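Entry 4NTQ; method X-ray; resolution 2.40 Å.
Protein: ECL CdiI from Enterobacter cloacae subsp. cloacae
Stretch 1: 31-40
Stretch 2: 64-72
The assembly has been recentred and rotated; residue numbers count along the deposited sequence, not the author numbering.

Stretch 1 31-40: ELHLPLSYWD
Stretch 2 64-72: LAVSMYEPE

The centre of this contact is apolar, and selenomethionine 68 (Met 68) lies at its heart. Extended (phi/psi -160/140) with chi1 t, chi2 p and chi3 p, it lays CB and CG over one face of the Trp 39 indole (chi1 -89°, chi2 -1°), whose broad, flat surface suits methylenes. Met 68 CG stands 3.6 Å from the centroid of the Trp 39 six-membered ring, a CH-pi contact; Met 68 CB lies 3.5 Å from Trp 39 CE3, and Met 68 SE makes an oblique sulfur-aromatic contact, 4.7 Å from the same centroid.

Strands 31-35 and 64-65 both begin earlier in the chain; the rest is loop or turn. The stretches run in roughly the same direction overall, with CA-CA distances of 5.5 Å for Leu 34-Ser 67, 5.2 Å for Tyr 38-Tyr 69 and 6.7 Å for Trp 39-Met 68. Branched side chains fill space compactly: Val 66 (m, phi/psi -122/19) places CG1 4.0 Å from Leu 32 CD1 (m, t) and CB 4.1 Å from Leu 34 CD1 (m, p). Pro 35, C-gamma endo, offers a compact ring: its CG is 3.7 Å from both Ser 67 CB and Tyr 69 CZ. Tyr 69 (m, chi2 91°) points CA-to-CB away, yet its reach brings OH, hydrogen-bonded elsewhere in the structure, to 3.3 Å from Pro 35 CB.

Tyr 38 (t, chi2 74°) links centre to edge, its ring packing while its hydroxyl suits a partly exposed place. CD2 is 3.8 Å from Met 68 CG, CZ 3.6 Å from Pro 71 CD, and Glu 70 CA makes a CH-pi contact 3.9 Å from the ring centroid.

No direct hydrogen bond joins the stretches; water does so. Water 2 donates to Pro 35 O (2.6 Å) and Met 68 O (2.8 Å) and accepts from Trp 39 N (2.9 Å), tying the strand end and following loop to Met 68. Water 1 lies 2.7 Å from Val 66 O and 3.3 Å from His 33 O. At the exposed edge, Glu 70 OE1, poorly ordered, approaches Tyr 38 CE1 at 3.4 Å.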

# COMPACT_ATOMS: atom_id res chain seq x y z
N GLU B 31 4.97 8.46 -4.45
CA GLU B 31 6.20 7.65 -4.53
C GLU B 31 6.08 6.35 -3.71
O GLU B 31 5.53 6.35 -2.61
CB GLU B 31 7.39 8.49 -4.05
CG GLU B 31 8.74 7.79 -4.09
CD GLU B 31 9.90 8.76 -3.80
OE1 GLU B 31 9.64 9.98 -3.63
OE2 GLU B 31 11.07 8.30 -3.75
N LEU B 32 6.59 5.26 -4.26
CA LEU B 32 6.58 3.96 -3.57
C LEU B 32 7.96 3.29 -3.63
O LEU B 32 8.74 3.52 -4.57
CB LEU B 32 5.54 3.03 -4.20
CG LEU B 32 4.09 3.52 -4.23
CD1 LEU B 32 3.30 2.58 -5.10
CD2 LEU B 32 3.51 3.60 -2.81
N HIS B 33 8.24 2.47 -2.62
CA HIS B 33 9.46 1.66 -2.58
C HIS B 33 9.06 0.18 -2.52
O HIS B 33 8.79 -0.35 -1.44
CB HIS B 33 10.30 2.02 -1.34
CG HIS B 33 10.72 3.45 -1.28
ND1 HIS B 33 11.05 4.09 -0.10
CD2 HIS B 33 10.89 4.37 -2.26
CE1 HIS B 33 11.39 5.34 -0.36
NE2 HIS B 33 11.30 5.54 -1.66
N LEU B 34 9.04 -0.47 -3.68
CA LEU B 34 8.60 -1.86 -3.77
C LEU B 34 9.75 -2.78 -3.37
O LEU B 34 10.78 -2.80 -4.04
CB LEU B 34 8.15 -2.19 -5.20
CG LEU B 34 6.71 -1.83 -5.57
CD1 LEU B 34 6.44 -0.34 -5.41
CD2 LEU B 34 6.39 -2.28 -7.00
N PRO B 35 9.58 -3.53 -2.26
CA PRO B 35 10.66 -4.43 -1.81
C PRO B 35 10.85 -5.60 -2.77
O PRO B 35 9.87 -6.17 -3.27
CB PRO B 35 10.16 -4.92 -0.44
CG PRO B 35 8.71 -4.76 -0.47
CD PRO B 35 8.44 -3.53 -1.34
N LEU B 36 12.10 -5.97 -2.99
CA LEU B 36 12.46 -6.97 -3.99
C LEU B 36 12.99 -8.27 -3.37
O LEU B 36 13.51 -9.14 -4.08
CB LEU B 36 13.53 -6.40 -4.93
CG LEU B 36 13.19 -5.08 -5.61
CD1 LEU B 36 14.42 -4.53 -6.35
CD2 LEU B 36 12.03 -5.27 -6.55
N SER B 37 12.89 -8.39 -2.05
CA SER B 37 13.53 -9.53 -1.39
C SER B 37 12.88 -10.88 -1.73
O SER B 37 13.51 -11.92 -1.63
CB SER B 37 13.62 -9.32 0.13
OG SER B 37 12.33 -9.25 0.71
N TYR B 38 11.63 -10.83 -2.17
CA TYR B 38 10.87 -12.04 -2.51
C TYR B 38 10.42 -12.00 -3.98
O TYR B 38 10.65 -12.94 -4.73
CB TYR B 38 9.67 -12.20 -1.57
CG TYR B 38 8.84 -13.45 -1.79
CD1 TYR B 38 9.29 -14.70 -1.38
CD2 TYR B 38 7.58 -13.37 -2.36
CE1 TYR B 38 8.52 -15.84 -1.57
CE2 TYR B 38 6.80 -14.50 -2.55
CZ TYR B 38 7.28 -15.73 -2.16
OH TYR B 38 6.52 -16.84 -2.34
N TRP B 39 9.79 -10.90 -4.37
CA TRP B 39 9.36 -10.68 -5.75
C TRP B 39 10.28 -9.71 -6.49
O TRP B 39 10.64 -8.68 -5.93
CB TRP B 39 7.98 -10.03 -5.76
CG TRP B 39 6.83 -11.00 -5.75
CD1 TRP B 39 6.89 -12.36 -5.76
CD2 TRP B 39 5.44 -10.65 -5.74
NE1 TRP B 39 5.61 -12.89 -5.75
CE2 TRP B 39 4.71 -11.86 -5.74
CE3 TRP B 39 4.74 -9.45 -5.72
CZ2 TRP B 39 3.31 -11.89 -5.73
CZ3 TRP B 39 3.35 -9.48 -5.71
CH2 TRP B 39 2.66 -10.69 -5.71
N ASP B 40 10.63 -10.02 -7.73
CA ASP B 40 11.17 -8.98 -8.62
C ASP B 40 10.01 -8.23 -9.26
O ASP B 40 8.85 -8.51 -8.96
CB ASP B 40 12.13 -9.54 -9.68
CG ASP B 40 11.49 -10.61 -10.58
OD1 ASP B 40 12.23 -11.51 -11.04
OD2 ASP B 40 10.28 -10.56 -10.83
N LEU B 64 -3.91 -4.41 -6.07
CA LEU B 64 -2.54 -4.34 -6.60
C LEU B 64 -1.55 -4.23 -5.45
O LEU B 64 -1.41 -3.16 -4.86
CB LEU B 64 -2.36 -3.10 -7.48
CG LEU B 64 -3.36 -2.87 -8.61
CD1 LEU B 64 -3.07 -1.56 -9.34
CD2 LEU B 64 -3.33 -4.02 -9.57
N ALA B 65 -0.84 -5.32 -5.15
CA ALA B 65 0.13 -5.32 -4.06
C ALA B 65 1.36 -4.48 -4.42
O ALA B 65 1.87 -4.57 -5.53
CB ALA B 65 0.55 -6.74 -3.72
N VAL B 66 1.82 -3.67 -3.48
CA VAL B 66 3.06 -2.92 -3.72
C VAL B 66 4.10 -3.25 -2.65
O VAL B 66 5.06 -2.51 -2.43
CB VAL B 66 2.80 -1.43 -3.85
CG1 VAL B 66 1.91 -1.18 -5.08
CG2 VAL B 66 2.17 -0.91 -2.58
N SER B 67 3.88 -4.37 -1.98
CA SER B 67 4.91 -5.00 -1.19
C SER B 67 4.52 -6.46 -1.04
O SER B 67 3.34 -6.79 -1.02
CB SER B 67 5.07 -4.33 0.18
OG SER B 67 3.96 -4.62 1.01
N MSE B 68 5.52 -7.33 -0.93
CA MSE B 68 5.30 -8.74 -0.82
C MSE B 68 6.53 -9.38 -0.23
O MSE B 68 7.66 -9.00 -0.55
CB MSE B 68 5.02 -9.35 -2.19
CG MSE B 68 4.72 -10.84 -2.15
SE MSE B 68 3.09 -11.20 -1.12
CE MSE B 68 1.99 -9.73 -1.84
N TYR B 69 6.31 -10.35 0.64
CA TYR B 69 7.40 -11.14 1.19
C TYR B 69 6.94 -12.56 1.17
O TYR B 69 5.83 -12.84 0.71
CB TYR B 69 7.71 -10.68 2.61
CG TYR B 69 8.17 -9.25 2.68
CD1 TYR B 69 7.27 -8.20 2.86
CD2 TYR B 69 9.52 -8.93 2.53
CE1 TYR B 69 7.70 -6.89 2.92
CE2 TYR B 69 9.96 -7.62 2.58
CZ TYR B 69 9.06 -6.61 2.77
OH TYR B 69 9.50 -5.30 2.82
N GLU B 70 7.81 -13.46 1.64
CA GLU B 70 7.43 -14.83 1.90
C GLU B 70 6.11 -14.79 2.65
O GLU B 70 6.03 -14.22 3.73
CB GLU B 70 8.49 -15.50 2.77
CG GLU B 70 8.32 -17.01 2.92
CD GLU B 70 8.81 -17.76 1.69
OE1 GLU B 70 9.88 -17.38 1.16
OE2 GLU B 70 8.13 -18.72 1.27
N PRO B 71 5.05 -15.36 2.05
CA PRO B 71 3.70 -15.31 2.63
C PRO B 71 3.58 -15.85 4.07
O PRO B 71 2.80 -15.30 4.85
CB PRO B 71 2.86 -16.13 1.65
CG PRO B 71 3.60 -15.98 0.33
CD PRO B 71 5.06 -15.96 0.70
N GLU B 72 4.34 -16.89 4.43
CA GLU B 72 4.29 -17.41 5.80
C GLU B 72 5.07 -16.54 6.78
O GLU B 72 4.86 -16.61 7.99
CB GLU B 72 4.78 -18.87 5.86
O HOH W 1 5.62 -0.50 -0.72
O HOH W 2 9.58 -8.65 -2.51